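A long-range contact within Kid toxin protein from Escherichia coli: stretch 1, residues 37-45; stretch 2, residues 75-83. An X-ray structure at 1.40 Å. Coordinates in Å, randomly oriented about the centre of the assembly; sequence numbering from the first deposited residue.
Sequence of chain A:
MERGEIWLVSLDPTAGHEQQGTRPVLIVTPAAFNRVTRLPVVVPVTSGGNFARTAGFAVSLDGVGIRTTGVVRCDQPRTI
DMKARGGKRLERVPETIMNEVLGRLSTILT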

# COMPACT_ATOMS: atom_id res chain seq x y z
N THR A 37 -10.83 -2.49 -10.25
CA THR A 37 -10.39 -1.20 -9.72
C THR A 37 -9.50 -0.41 -10.65
O THR A 37 -9.44 0.81 -10.55
CB THR A 37 -9.59 -1.38 -8.41
OG1 THR A 37 -8.36 -2.08 -8.68
CG2 THR A 37 -10.33 -2.21 -7.38
N ARG A 38 -8.78 -1.11 -11.53
CA ARG A 38 -7.74 -0.50 -12.34
C ARG A 38 -6.67 0.15 -11.43
O ARG A 38 -5.91 1.02 -11.87
CB ARG A 38 -8.33 0.52 -13.31
N LEU A 39 -6.60 -0.30 -10.17
CA LEU A 39 -5.69 0.25 -9.18
C LEU A 39 -5.01 -0.87 -8.39
O LEU A 39 -5.28 -1.07 -7.21
CB LEU A 39 -6.44 1.19 -8.21
CG LEU A 39 -6.88 2.53 -8.81
CD1 LEU A 39 -7.86 3.24 -7.87
CD2 LEU A 39 -5.66 3.40 -9.10
N PRO A 40 -4.13 -1.63 -9.03
CA PRO A 40 -3.45 -2.71 -8.31
C PRO A 40 -2.62 -2.20 -7.15
O PRO A 40 -2.12 -1.08 -7.17
CB PRO A 40 -2.52 -3.30 -9.38
CG PRO A 40 -2.31 -2.17 -10.32
CD PRO A 40 -3.66 -1.52 -10.42
N VAL A 41 -2.48 -3.04 -6.13
CA VAL A 41 -1.54 -2.79 -5.07
C VAL A 41 -0.24 -3.51 -5.44
O VAL A 41 -0.26 -4.69 -5.83
CB VAL A 41 -2.05 -3.29 -3.69
CG1 VAL A 41 -1.02 -3.00 -2.62
CG2 VAL A 41 -3.39 -2.64 -3.37
N VAL A 42 0.88 -2.80 -5.33
CA VAL A 42 2.19 -3.31 -5.69
C VAL A 42 3.20 -3.05 -4.59
O VAL A 42 2.99 -2.19 -3.73
CB VAL A 42 2.71 -2.66 -7.02
CG1 VAL A 42 1.66 -2.72 -8.10
CG2 VAL A 42 3.16 -1.22 -6.79
N VAL A 43 4.30 -3.80 -4.62
CA VAL A 43 5.44 -3.52 -3.75
C VAL A 43 6.68 -3.38 -4.66
O VAL A 43 6.83 -4.11 -5.65
CB VAL A 43 5.66 -4.59 -2.66
CG1 VAL A 43 4.65 -4.40 -1.55
CG2 VAL A 43 5.61 -6.00 -3.22
N PRO A 44 7.55 -2.43 -4.35
CA PRO A 44 8.69 -2.16 -5.22
C PRO A 44 9.88 -3.09 -5.04
O PRO A 44 10.10 -3.64 -3.97
CB PRO A 44 9.10 -0.75 -4.82
CG PRO A 44 8.74 -0.67 -3.37
CD PRO A 44 7.53 -1.54 -3.18
N VAL A 45 10.65 -3.23 -6.12
CA VAL A 45 11.89 -4.00 -6.12
C VAL A 45 13.06 -3.02 -6.14
O VAL A 45 13.05 -2.07 -6.94
CB VAL A 45 11.98 -4.90 -7.36
CG1 VAL A 45 13.32 -5.62 -7.42
CG2 VAL A 45 10.84 -5.87 -7.37
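Stretch 2 (75-83) DQPRTIDMK

The contact between the two stretches is framed by prolines: Pro-40 lies just before the paired strand of stretch 1, Pro-44 lies within it, and Pro-77 immediately precedes the short strand of stretch 2. Because the nitrogen of proline carries no hydrogen, the ladder gains no bond where Pro-40 N faces Ile-80 O at 3.4 Å, with no hydrogen to share. Three backbone hydrogen bonds join the stretches.

Stretch 2 runs broadly against stretch 1, with end-to-end directions of the touching parts 139° apart. Its backbone is extended from Gln-76 to Asp-81, with phi between -150° and -66° and psi between 57° and 152°, and turns to helical values at Met-82 and Lys-83. The register sets Val-43 opposite Pro-77, Val-42 opposite Arg-78, Val-41 opposite Thr-79 and Leu-39 opposite Asp-81. Val-42 and Arg-78 form the hydrogen-bonded pair, their CA atoms 5.4 Å apart: Val-42 N donates to Arg-78 O, and Arg-78 N returns a bond to Val-42 O, each at 2.9 Å. Two residues along each chain, Ile-80 N donates to Pro-40 O at 3.0 Å. Between these bonds, Val-41 and Thr-79 form a non-hydrogen-bonded pair whose CA atoms approach to 4.2 Å.

The close approach of the chains also brings CA-H groups onto carbonyl oxygens. Pro-77 CA lies 3.2 Å from Val-42 O, an oxygen that also accepts from Arg-78 N, and Thr-79 CA lies 3.4 Å from Pro-40 O, which likewise accepts from Ile-80 N. Beyond the last ladder bond, Leu-39 CA approaches Ile-80 O at 3.4 Å, so the chains remain close although Pro-40 has no amide hydrogen to offer.

The side chains of Val-41 and Thr-79 share one face of the sheet, where Val-41 CG2 comes within 3.5 Å of Thr-79 OG1. The other face carries Val-42 and Arg-78. Here the m rotamer of Val-42 leaves CG2 4.0 Å from Ile-80 CD1 and CG1 4.1 Å from Met-82 CE. The CA-to-CB bond of Ile-80 points away from stretch 1, yet the end of its side chain comes back nearer, whereas the extended side chain of Arg-78 leads away to partners elsewhere in the structure. Pro-40 adds to the apolar packing, with its CG 4.1 Å from Met-82 CB.

At one end of the contact, Val-43 CG1 rests 4.0 Å from Pro-77 CB, and Pro-44 CD packs 3.3 Å from Gln-76 O. At the other, Leu-39 CD2 reaches 3.8 Å from Asp-81 CB, while Leu-39 N donates a 2.9 Å hydrogen bond to Thr-37 OG1 within its own stretch. Past this point, a water bridges the stretches, donating to Arg-38 O at 2.8 Å and accepting from Lys-83 N at 3.0 Å. Together the two stretches bury 614 Å², both sides summed.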

# COMPACT_ATOMS: atom_id res chain seq x y z
N ASP A 75 7.62 -3.81 2.84
CA ASP A 75 7.19 -2.74 3.74
C ASP A 75 6.68 -1.50 3.01
O ASP A 75 6.24 -0.56 3.68
CB ASP A 75 8.30 -2.35 4.72
CG ASP A 75 9.64 -2.08 4.05
OD1 ASP A 75 9.88 -2.49 2.90
OD2 ASP A 75 10.55 -1.46 4.66
N GLN A 76 6.70 -1.47 1.68
CA GLN A 76 6.26 -0.26 0.97
C GLN A 76 5.17 -0.51 -0.07
O GLN A 76 5.32 -0.14 -1.23
CB GLN A 76 7.45 0.46 0.32
CG GLN A 76 8.49 1.01 1.32
CD GLN A 76 9.35 2.21 0.81
OE1 GLN A 76 10.57 2.22 1.02
NE2 GLN A 76 8.71 3.24 0.22
N PRO A 77 4.05 -1.08 0.33
CA PRO A 77 2.97 -1.28 -0.64
C PRO A 77 2.39 0.06 -1.11
O PRO A 77 2.32 1.03 -0.34
CB PRO A 77 1.93 -2.06 0.16
CG PRO A 77 2.19 -1.65 1.58
CD PRO A 77 3.67 -1.57 1.68
N ARG A 78 1.93 0.08 -2.35
CA ARG A 78 1.34 1.27 -2.92
C ARG A 78 0.30 0.89 -3.95
O ARG A 78 0.52 0.00 -4.77
CB ARG A 78 2.42 2.06 -3.62
CG ARG A 78 2.06 3.37 -4.03
CD ARG A 78 3.27 4.23 -4.24
NE ARG A 78 2.85 5.30 -5.08
CZ ARG A 78 3.65 6.08 -5.76
NH1 ARG A 78 4.97 5.97 -5.67
NH2 ARG A 78 3.09 7.00 -6.51
N THR A 79 -0.83 1.58 -3.90
CA THR A 79 -1.88 1.42 -4.89
C THR A 79 -1.56 2.37 -6.04
O THR A 79 -1.39 3.57 -5.82
CB THR A 79 -3.22 1.80 -4.24
OG1 THR A 79 -3.51 0.88 -3.18
CG2 THR A 79 -4.35 1.68 -5.23
N ILE A 80 -1.46 1.84 -7.25
CA ILE A 80 -1.13 2.69 -8.40
C ILE A 80 -2.03 2.43 -9.59
O ILE A 80 -2.54 1.33 -9.78
CB ILE A 80 0.37 2.54 -8.82
CG1 ILE A 80 0.70 1.10 -9.24
CG2 ILE A 80 1.30 3.00 -7.69
CD1 ILE A 80 2.07 0.97 -9.92
N ASP A 81 -2.19 3.47 -10.40
CA ASP A 81 -2.91 3.34 -11.65
C ASP A 81 -1.85 2.94 -12.67
O ASP A 81 -1.17 3.79 -13.24
CB ASP A 81 -3.56 4.67 -12.01
CG ASP A 81 -4.47 4.57 -13.21
OD1 ASP A 81 -4.24 3.68 -14.07
OD2 ASP A 81 -5.43 5.35 -13.36
N MET A 82 -1.68 1.64 -12.84
CA MET A 82 -0.65 1.10 -13.72
C MET A 82 -0.80 1.57 -15.16
O MET A 82 0.19 1.90 -15.81
CB MET A 82 -0.66 -0.43 -13.68
CG MET A 82 0.55 -1.07 -14.36
SD MET A 82 2.12 -0.97 -13.42
CE MET A 82 1.84 -2.39 -12.18
N LYS A 83 -2.04 1.59 -15.64
CA LYS A 83 -2.32 2.01 -17.00
C LYS A 83 -1.98 3.49 -17.18
O LYS A 83 -1.26 3.85 -18.11
CB LYS A 83 -3.77 1.74 -17.33
O HOH W 1 -4.18 0.22 -13.98